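Local coordinates for AxyAgu115A (Amphibacillus xylanus NBRC 15112, PDB 6NPS), which probably acts as a family GH115 alpha-glucuronidase, hydrolysing glucuronic acid side groups from xylans such as arabinoglucuronoxylan, at residues M525-D539 against L581-Y593. The protein carries 3 engineered substitutions. Sequence-based numbering, arbitrary orientation.
Sequences MNVDVYHPVNYHETD and LQKMWLLNGKNKY
The indole of Trp585 is covered on one face by the backbone of Met525 and Asn526: Asn526 CA makes a CH-pi contact 3.8 Å from the centroid of its five-membered ring, and Met525 O also lies over that face. Met584 CE covers the opposite face, and Leu581 CD2 meets the edge in plane. Farther along, Val533 CG1 makes a CH-pi contact over one face of the Tyr593 ring, 4.0 Å from its centroid, and Pro532 CB packs on Tyr593 CB. Asn526 sets its amide 33° from the indole plane, while its OD1 accepts a 2.6 Å bond from Val527 N on an in-plane lone pair. Met525 O and Trp585 NE1 are badly angled for a direct bond; a water bridges them, weakly on the indole side. An alanine in place of Trp585 would probably leave the Met525 and Asn526 backbone without the flat surface it lies on and the bridging water without its N-H donor. The principle, a loop laid by its backbone against a helix, is met here among packed helices: 525-536 leads into helix 537-558, and its partner is helix 564-596. At Gly589 the type II turn Asn526-Val529 comes close, Val527 CG2 lying 3.6 Å from Gly589 CA. Two salt bridges flank the seam: Lys592 NZ meets Asp528 OD2 at 2.7 Å, nearly along the C-O bond, whereas Lys590, its chain bent at chi3 and chi4, brings NZ to the syn lone pair of Asp539 OD2, also at 2.7 Å.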
ATOM      1  N   MET A 525      -8.455   8.164  13.844  1.00 26.30           N
ATOM      2  CA  MET A 525      -8.639   8.689  12.491  1.00 27.61           C
ATOM      3  C   MET A 525      -7.335   8.519  11.715  1.00 30.89           C
ATOM      4  O   MET A 525      -6.235   8.557  12.281  1.00 29.68           O
ATOM      5  CB  MET A 525      -9.083  10.151  12.574  1.00 30.81           C
ATOM      6  CG  MET A 525      -9.558  10.821  11.243  1.00 33.00           C
ATOM      7  SD  MET A 525     -10.604   9.852  10.124  1.00 34.09           S
ATOM      8  CE  MET A 525     -10.626  10.972   8.732  1.00 35.36           C
ATOM      9  N   ASN A 526      -7.448   8.187  10.431  1.00 30.52           N
ATOM     10  CA  ASN A 526      -6.255   7.884   9.672  1.00 26.55           C
ATOM     11  C   ASN A 526      -6.597   7.937   8.193  1.00 29.01           C
ATOM     12  O   ASN A 526      -7.712   8.275   7.803  1.00 27.19           O
ATOM     13  CB  ASN A 526      -5.685   6.507  10.024  1.00 26.30           C
ATOM     14  CG  ASN A 526      -4.164   6.467   9.899  1.00 33.75           C
ATOM     15  OD1 ASN A 526      -3.606   6.642   8.800  1.00 39.69           O
ATOM     16  ND2 ASN A 526      -3.476   6.296  11.037  1.00 31.29           N
ATOM     17  N   VAL A 527      -5.619   7.592   7.372  1.00 27.36           N
ATOM     18  CA  VAL A 527      -5.838   7.663   5.940  1.00 31.73           C
ATOM     19  C   VAL A 527      -6.684   6.478   5.486  1.00 32.40           C
ATOM     20  O   VAL A 527      -6.582   5.371   6.028  1.00 31.05           O
ATOM     21  CB  VAL A 527      -4.471   7.719   5.234  1.00 31.95           C
ATOM     22  CG1 VAL A 527      -3.778   6.387   5.353  1.00 35.01           C
ATOM     23  CG2 VAL A 527      -4.665   8.113   3.802  1.00 34.69           C
ATOM     24  N   ASP A 528      -7.599   6.721   4.540  1.00 36.86           N
ATOM     25  CA  ASP A 528      -8.419   5.668   3.960  1.00 42.56           C
ATOM     26  C   ASP A 528      -9.424   5.069   4.943  1.00 43.07           C
ATOM     27  O   ASP A 528      -9.962   3.990   4.697  1.00 45.01           O
ATOM     28  CB  ASP A 528      -7.551   4.548   3.360  1.00 49.64           C
ATOM     29  CG  ASP A 528      -6.710   5.034   2.163  1.00 57.56           C
ATOM     30  OD1 ASP A 528      -7.161   5.949   1.440  1.00 55.85           O
ATOM     31  OD2 ASP A 528      -5.596   4.496   1.953  1.00 63.35           O
ATOM     32  N   VAL A 529      -9.713   5.725   6.057  1.00 35.64           N
ATOM     33  CA  VAL A 529     -10.916   5.354   6.803  1.00 32.03           C
ATOM     34  C   VAL A 529     -12.139   5.698   5.970  1.00 27.31           C
ATOM     35  O   VAL A 529     -12.955   4.837   5.633  1.00 30.88           O
ATOM     36  CB  VAL A 529     -10.920   6.045   8.177  1.00 26.95           C
ATOM     37  CG1 VAL A 529     -12.265   5.866   8.879  1.00 29.90           C
ATOM     38  CG2 VAL A 529      -9.703   5.467   9.040  1.00 27.19           C
ATOM     39  N   TYR A 530     -12.244   6.955   5.578  1.00 27.77           N
ATOM     40  CA  TYR A 530     -13.196   7.380   4.558  1.00 32.36           C
ATOM     41  C   TYR A 530     -12.599   7.121   3.173  1.00 35.12           C
ATOM     42  O   TYR A 530     -11.388   7.245   2.969  1.00 32.20           O
ATOM     43  CB  TYR A 530     -13.494   8.871   4.682  1.00 26.04           C
ATOM     44  CG  TYR A 530     -14.268   9.251   5.917  1.00 30.82           C
ATOM     45  CD1 TYR A 530     -13.631   9.344   7.164  1.00 31.01           C
ATOM     46  CD2 TYR A 530     -15.650   9.528   5.839  1.00 33.58           C
ATOM     47  CE1 TYR A 530     -14.340   9.670   8.307  1.00 34.37           C
ATOM     48  CE2 TYR A 530     -16.374   9.881   6.970  1.00 33.96           C
ATOM     49  CZ  TYR A 530     -15.706   9.955   8.196  1.00 33.71           C
ATOM     50  OH  TYR A 530     -16.385  10.288   9.341  1.00 33.36           O
ATOM     51  N   HIS A 531     -13.440   6.743   2.222  1.00 31.46           N
ATOM     52  CA  HIS A 531     -12.885   6.461   0.911  1.00 30.60           C
ATOM     53  C   HIS A 531     -12.513   7.777   0.234  1.00 26.29           C
ATOM     54  O   HIS A 531     -13.250   8.756   0.340  1.00 29.21           O
ATOM     55  CB  HIS A 531     -13.879   5.684   0.049  1.00 34.71           C
ATOM     56  CG  HIS A 531     -13.228   5.012  -1.115  1.00 37.34           C
ATOM     57  ND1 HIS A 531     -13.015   5.664  -2.306  1.00 33.56           N
ATOM     58  CD2 HIS A 531     -12.650   3.794  -1.241  1.00 38.95           C
ATOM     59  CE1 HIS A 531     -12.368   4.862  -3.136  1.00 34.82           C
ATOM     60  NE2 HIS A 531     -12.140   3.719  -2.518  1.00 35.99           N
ATOM     61  N   PRO A 532     -11.383   7.834  -0.463  1.00 28.22           N
ATOM     62  CA  PRO A 532     -10.964   9.099  -1.090  1.00 29.28           C
ATOM     63  C   PRO A 532     -11.960   9.635  -2.122  1.00 32.30           C
ATOM     64  O   PRO A 532     -12.040  10.859  -2.283  1.00 31.42           O
ATOM     65  CB  PRO A 532      -9.624   8.742  -1.764  1.00 31.38           C
ATOM     66  CG  PRO A 532      -9.206   7.532  -1.152  1.00 40.33           C
ATOM     67  CD  PRO A 532     -10.422   6.763  -0.689  1.00 33.86           C
ATOM     68  N   VAL A 533     -12.712   8.775  -2.834  1.00 33.24           N
ATOM     69  CA  VAL A 533     -13.619   9.259  -3.885  1.00 29.84           C
ATOM     70  C   VAL A 533     -15.070   8.741  -3.780  1.00 29.97           C
ATOM     71  O   VAL A 533     -16.004   9.465  -4.146  1.00 28.64           O
ATOM     72  CB  VAL A 533     -13.077   8.951  -5.309  1.00 34.28           C
ATOM     73  CG1 VAL A 533     -11.774   9.708  -5.614  1.00 32.10           C
ATOM     74  CG2 VAL A 533     -12.904   7.440  -5.581  1.00 30.63           C
ATOM     75  N   ASN A 534     -15.290   7.502  -3.318  1.00 28.58           N
ATOM     76  CA  ASN A 534     -16.607   6.869  -3.506  1.00 29.18           C
ATOM     77  C   ASN A 534     -17.707   7.608  -2.756  1.00 36.26           C
ATOM     78  O   ASN A 534     -17.517   8.007  -1.598  1.00 34.60           O
ATOM     79  CB  ASN A 534     -16.569   5.418  -3.026  1.00 27.71           C
ATOM     80  CG  ASN A 534     -15.807   4.515  -3.959  1.00 34.05           C
ATOM     81  OD1 ASN A 534     -15.706   4.782  -5.175  1.00 35.50           O
ATOM     82  ND2 ASN A 534     -15.314   3.422  -3.428  1.00 27.02           N
ATOM     83  N   TYR A 535     -18.850   7.812  -3.446  1.00 30.13           N
ATOM     84  CA  TYR A 535     -20.079   8.464  -2.972  1.00 31.12           C
ATOM     85  C   TYR A 535     -19.842   9.901  -2.538  1.00 31.87           C
ATOM     86  O   TYR A 535     -20.657  10.462  -1.821  1.00 31.97           O
ATOM     87  CB  TYR A 535     -20.768   7.667  -1.824  1.00 28.31           C
ATOM     88  CG  TYR A 535     -20.919   6.196  -2.137  1.00 33.10           C
ATOM     89  CD1 TYR A 535     -21.856   5.750  -3.083  1.00 38.16           C
ATOM     90  CD2 TYR A 535     -20.104   5.253  -1.533  1.00 33.82           C
ATOM     91  CE1 TYR A 535     -21.978   4.378  -3.407  1.00 34.36           C
ATOM     92  CE2 TYR A 535     -20.223   3.911  -1.823  1.00 34.64           C
ATOM     93  CZ  TYR A 535     -21.150   3.482  -2.760  1.00 36.69           C
ATOM     94  OH  TYR A 535     -21.242   2.139  -3.031  1.00 40.90           O
ATOM     95  N   HIS A 536     -18.713  10.512  -2.900  1.00 34.05           N
ATOM     96  CA  HIS A 536     -18.396  11.879  -2.458  1.00 30.57           C
ATOM     97  C   HIS A 536     -18.280  11.987  -0.934  1.00 27.67           C
ATOM     98  O   HIS A 536     -18.456  13.088  -0.390  1.00 30.73           O
ATOM     99  CB  HIS A 536     -19.428  12.920  -2.932  1.00 37.91           C
ATOM    100  CG  HIS A 536     -19.761  12.837  -4.396  1.00 46.21           C
ATOM    101  ND1 HIS A 536     -19.024  13.488  -5.362  1.00 47.12           N
ATOM    102  CD2 HIS A 536     -20.768  12.200  -5.051  1.00 49.96           C
ATOM    103  CE1 HIS A 536     -19.554  13.244  -6.552  1.00 52.32           C
ATOM    104  NE2 HIS A 536     -20.615  12.466  -6.392  1.00 51.20           N
ATOM    105  N   GLU A 537     -18.005  10.897  -0.215  1.00 28.37           N
ATOM    106  CA  GLU A 537     -18.047  11.019   1.249  1.00 30.93           C
ATOM    107  C   GLU A 537     -16.907  11.891   1.757  1.00 32.81           C
ATOM    108  O   GLU A 537     -17.126  12.741   2.629  1.00 32.08           O
ATOM    109  CB  GLU A 537     -18.109   9.640   1.952  1.00 31.19           C
ATOM    110  CG  GLU A 537     -16.885   8.691   1.901  1.00 37.15           C
ATOM    111  CD  GLU A 537     -17.088   7.356   2.693  1.00 39.34           C
ATOM    112  OE1 GLU A 537     -18.253   7.035   3.098  1.00 36.90           O
ATOM    113  OE2 GLU A 537     -16.091   6.610   2.883  1.00 31.91           O
ATOM    114  N   THR A 538     -15.700  11.755   1.184  1.00 26.61           N
ATOM    115  CA  THR A 538     -14.598  12.609   1.610  1.00 24.06           C
ATOM    116  C   THR A 538     -14.860  14.071   1.302  1.00 29.69           C
ATOM    117  O   THR A 538     -14.696  14.935   2.165  1.00 31.01           O
ATOM    118  CB  THR A 538     -13.291  12.134   0.968  1.00 29.04           C
ATOM    119  OG1 THR A 538     -12.823  10.993   1.695  1.00 29.83           O
ATOM    120  CG2 THR A 538     -12.184  13.192   1.027  1.00 31.67           C
ATOM    121  N   ASP A 539     -15.273  14.389   0.065  1.00 30.72           N
ATOM    122  CA  ASP A 539     -15.455  15.797  -0.274  1.00 32.94           C
ATOM    123  C   ASP A 539     -16.644  16.425   0.436  1.00 29.41           C
ATOM    124  O   ASP A 539     -16.610  17.620   0.770  1.00 29.10           O
ATOM    125  CB  ASP A 539     -15.598  15.947  -1.796  1.00 45.56           C
ATOM    126  CG  ASP A 539     -14.256  15.725  -2.521  1.00 65.65           C
ATOM    127  OD1 ASP A 539     -14.254  15.026  -3.559  1.00 73.46           O
ATOM    128  OD2 ASP A 539     -13.204  16.224  -2.042  1.00 67.52           O
ATOM    129  N   LEU A 581      -7.777  17.983  12.564  1.00 28.13           N
ATOM    130  CA  LEU A 581      -7.188  16.647  12.483  1.00 28.19           C
ATOM    131  C   LEU A 581      -7.931  15.767  11.475  1.00 27.83           C
ATOM    132  O   LEU A 581      -7.296  15.008  10.725  1.00 29.12           O
ATOM    133  CB  LEU A 581      -7.245  15.988  13.861  1.00 26.41           C
ATOM    134  CG  LEU A 581      -6.622  14.585  13.908  1.00 35.94           C
ATOM    135  CD1 LEU A 581      -6.057  14.437  15.310  1.00 39.10           C
ATOM    136  CD2 LEU A 581      -7.688  13.506  13.691  1.00 32.43           C
ATOM    137  N   GLN A 582      -9.275  15.803  11.486  1.00 26.37           N
ATOM    138  CA  GLN A 582     -10.048  15.060  10.485  1.00 28.40           C
ATOM    139  C   GLN A 582      -9.663  15.519   9.073  1.00 28.99           C
ATOM    140  O   GLN A 582      -9.382  14.702   8.191  1.00 25.34           O
ATOM    141  CB  GLN A 582     -11.544  15.254  10.700  1.00 26.87           C
ATOM    142  CG  GLN A 582     -12.073  14.815  12.049  1.00 29.46           C
ATOM    143  CD  GLN A 582     -12.431  13.348  12.070  1.00 33.73           C
ATOM    144  OE1 GLN A 582     -12.792  12.780  11.039  1.00 35.20           O
ATOM    145  NE2 GLN A 582     -12.322  12.720  13.239  1.00 32.28           N
ATOM    146  N   LYS A 583      -9.612  16.836   8.866  1.00 28.58           N
ATOM    147  CA  LYS A 583      -9.292  17.390   7.552  1.00 28.94           C
ATOM    148  C   LYS A 583      -7.929  16.926   7.070  1.00 30.94           C
ATOM    149  O   LYS A 583      -7.754  16.580   5.893  1.00 30.33           O
ATOM    150  CB  LYS A 583      -9.340  18.903   7.638  1.00 26.96           C
ATOM    151  CG  LYS A 583      -8.876  19.664   6.393  1.00 31.00           C
ATOM    152  CD  LYS A 583      -9.022  21.169   6.695  1.00 35.42           C
ATOM    153  CE  LYS A 583      -8.490  22.072   5.575  1.00 41.30           C
ATOM    154  NZ  LYS A 583      -8.402  23.466   6.173  1.00 45.56           N
ATOM    155  N   MET A 584      -6.947  16.947   7.964  1.00 27.00           N
ATOM    156  CA  MET A 584      -5.597  16.526   7.624  1.00 30.67           C
ATOM    157  C   MET A 584      -5.600  15.135   7.027  1.00 30.82           C
ATOM    158  O   MET A 584      -4.961  14.888   6.001  1.00 29.46           O
ATOM    159  CB  MET A 584      -4.709  16.543   8.868  1.00 30.43           C
ATOM    160  CG  MET A 584      -3.282  16.055   8.585  1.00 30.12           C
ATOM    161  SD  MET A 584      -2.305  16.086  10.135  1.00 35.13           S
ATOM    162  CE  MET A 584      -3.001  14.684  10.988  1.00 32.61           C
ATOM    163  N   TRP A 585      -6.289  14.205   7.683  1.00 26.60           N
ATOM    164  CA  TRP A 585      -6.303  12.822   7.218  1.00 25.17           C
ATOM    165  C   TRP A 585      -7.115  12.646   5.942  1.00 24.08           C
ATOM    166  O   TRP A 585      -6.785  11.796   5.114  1.00 27.55           O
ATOM    167  CB  TRP A 585      -6.853  11.919   8.311  1.00 26.10           C
ATOM    168  CG  TRP A 585      -5.848  11.679   9.427  1.00 28.33           C
ATOM    169  CD1 TRP A 585      -5.977  12.042  10.736  1.00 26.47           C
ATOM    170  CD2 TRP A 585      -4.601  10.993   9.311  1.00 25.46           C
ATOM    171  NE1 TRP A 585      -4.879  11.618  11.451  1.00 25.49           N
ATOM    172  CE2 TRP A 585      -4.014  10.977  10.600  1.00 25.16           C
ATOM    173  CE3 TRP A 585      -3.919  10.385   8.231  1.00 27.24           C
ATOM    174  CZ2 TRP A 585      -2.774  10.377  10.861  1.00 24.59           C
ATOM    175  CZ3 TRP A 585      -2.686   9.795   8.482  1.00 29.71           C
ATOM    176  CH2 TRP A 585      -2.126   9.784   9.798  1.00 32.22           C
ATOM    177  N   LEU A 586      -8.243  13.349   5.826  1.00 27.32           N
ATOM    178  CA  LEU A 586      -9.050  13.288   4.622  1.00 26.93           C
ATOM    179  C   LEU A 586      -8.275  13.821   3.417  1.00 26.24           C
ATOM    180  O   LEU A 586      -8.309  13.212   2.344  1.00 27.19           O
ATOM    181  CB  LEU A 586     -10.344  14.072   4.823  1.00 28.91           C
ATOM    182  CG  LEU A 586     -11.297  13.457   5.849  1.00 30.90           C
ATOM    183  CD1 LEU A 586     -12.387  14.472   6.143  1.00 28.68           C
ATOM    184  CD2 LEU A 586     -11.882  12.209   5.329  1.00 27.78           C
ATOM    185  N   LEU A 587      -7.569  14.949   3.581  1.00 26.67           N
ATOM    186  CA  LEU A 587      -6.676  15.439   2.518  1.00 27.87           C
ATOM    187  C   LEU A 587      -5.556  14.458   2.211  1.00 28.26           C
ATOM    188  O   LEU A 587      -5.117  14.340   1.056  1.00 24.20           O
ATOM    189  CB  LEU A 587      -6.086  16.812   2.913  1.00 25.37           C
ATOM    190  CG  LEU A 587      -7.088  17.955   2.971  1.00 28.42           C
ATOM    191  CD1 LEU A 587      -6.431  19.126   3.633  1.00 33.60           C
ATOM    192  CD2 LEU A 587      -7.594  18.404   1.500  1.00 30.02           C
ATOM    193  N   ASN A 588      -5.001  13.803   3.243  1.00 26.58           N
ATOM    194  CA  ASN A 588      -3.968  12.806   3.008  1.00 26.39           C
ATOM    195  C   ASN A 588      -4.510  11.658   2.153  1.00 26.18           C
ATOM    196  O   ASN A 588      -3.790  11.112   1.297  1.00 28.08           O
ATOM    197  CB  ASN A 588      -3.429  12.301   4.376  1.00 25.73           C
ATOM    198  CG  ASN A 588      -2.237  11.354   4.258  1.00 33.75           C
ATOM    199  OD1 ASN A 588      -2.033  10.515   5.146  1.00 34.19           O
ATOM    200  ND2 ASN A 588      -1.418  11.509   3.218  1.00 33.97           N
ATOM    201  N   GLY A 589      -5.757  11.258   2.394  1.00 26.93           N
ATOM    202  CA  GLY A 589      -6.382  10.260   1.534  1.00 27.43           C
ATOM    203  C   GLY A 589      -6.489  10.712   0.079  1.00 28.87           C
ATOM    204  O   GLY A 589      -6.188   9.946  -0.833  1.00 25.35           O
ATOM    205  N   LYS A 590      -6.896  11.960  -0.157  1.00 27.60           N
ATOM    206  CA  LYS A 590      -6.924  12.463  -1.539  1.00 28.36           C
ATOM    207  C   LYS A 590      -5.522  12.537  -2.129  1.00 29.51           C
ATOM    208  O   LYS A 590      -5.324  12.181  -3.300  1.00 27.58           O
ATOM    209  CB  LYS A 590      -7.589  13.832  -1.591  1.00 28.87           C
ATOM    210  CG  LYS A 590      -9.084  13.815  -1.212  1.00 34.78           C
ATOM    211  CD  LYS A 590      -9.646  15.252  -1.202  1.00 38.49           C
ATOM    212  CE  LYS A 590      -9.442  15.861  -2.534  1.00 43.14           C
ATOM    213  NZ  LYS A 590     -10.728  16.412  -2.979  1.00 49.48           N
ATOM    214  N   ASN A 591      -4.536  12.950  -1.311  1.00 29.76           N
ATOM    215  CA  ASN A 591      -3.150  13.065  -1.761  1.00 30.08           C
ATOM    216  C   ASN A 591      -2.620  11.721  -2.224  1.00 34.35           C
ATOM    217  O   ASN A 591      -2.064  11.589  -3.325  1.00 30.43           O
ATOM    218  CB  ASN A 591      -2.286  13.623  -0.616  1.00 27.72           C
ATOM    219  CG  ASN A 591      -0.791  13.338  -0.807  1.00 29.65           C
ATOM    220  OD1 ASN A 591      -0.191  12.566  -0.035  1.00 32.50           O
ATOM    221  ND2 ASN A 591      -0.186  13.941  -1.846  1.00 28.43           N
ATOM    222  N   LYS A 592      -2.774  10.709  -1.376  1.00 32.03           N
ATOM    223  CA  LYS A 592      -2.307   9.371  -1.699  1.00 35.63           C
ATOM    224  C   LYS A 592      -2.987   8.826  -2.952  1.00 30.79           C
ATOM    225  O   LYS A 592      -2.345   8.180  -3.778  1.00 29.92           O
ATOM    226  CB  LYS A 592      -2.581   8.459  -0.511  1.00 36.62           C
ATOM    227  CG  LYS A 592      -2.162   7.009  -0.656  1.00 47.09           C
ATOM    228  CD  LYS A 592      -2.438   6.276   0.682  1.00 54.88           C
ATOM    229  CE  LYS A 592      -2.161   4.777   0.620  1.00 64.95           C
ATOM    230  NZ  LYS A 592      -3.411   3.996   0.427  1.00 70.48           N
ATOM    231  N   TYR A 593      -4.302   9.014  -3.068  1.00 29.20           N
ATOM    232  CA  TYR A 593      -5.048   8.461  -4.200  1.00 35.93           C
ATOM    233  C   TYR A 593      -4.634   9.140  -5.507  1.00 36.81           C
ATOM    234  O   TYR A 593      -4.459   8.477  -6.542  1.00 32.73           O
ATOM    235  CB  TYR A 593      -6.554   8.636  -3.940  1.00 34.94           C
ATOM    236  CG  TYR A 593      -7.467   8.200  -5.073  1.00 37.16           C
ATOM    237  CD1 TYR A 593      -7.982   6.903  -5.126  1.00 41.41           C
ATOM    238  CD2 TYR A 593      -7.803   9.078  -6.093  1.00 37.39           C
ATOM    239  CE1 TYR A 593      -8.846   6.503  -6.163  1.00 41.60           C
ATOM    240  CE2 TYR A 593      -8.651   8.687  -7.148  1.00 45.82           C
ATOM    241  CZ  TYR A 593      -9.162   7.392  -7.170  1.00 46.88           C
ATOM    242  OH  TYR A 593      -9.991   6.999  -8.204  1.00 47.94           O
TER
HETATM  243  O   HOH W   1      -5.160  10.387  14.159  1.00 26.86           O
HETATM  244  O   HOH W   2      -5.883   7.046  -0.520  1.00 38.25           O
HETATM  245  O   HOH W   3     -15.108  11.224  11.389  1.00 31.93           O
HETATM  246  O   HOH W   4      -9.837  10.761   1.948  1.00 32.06           O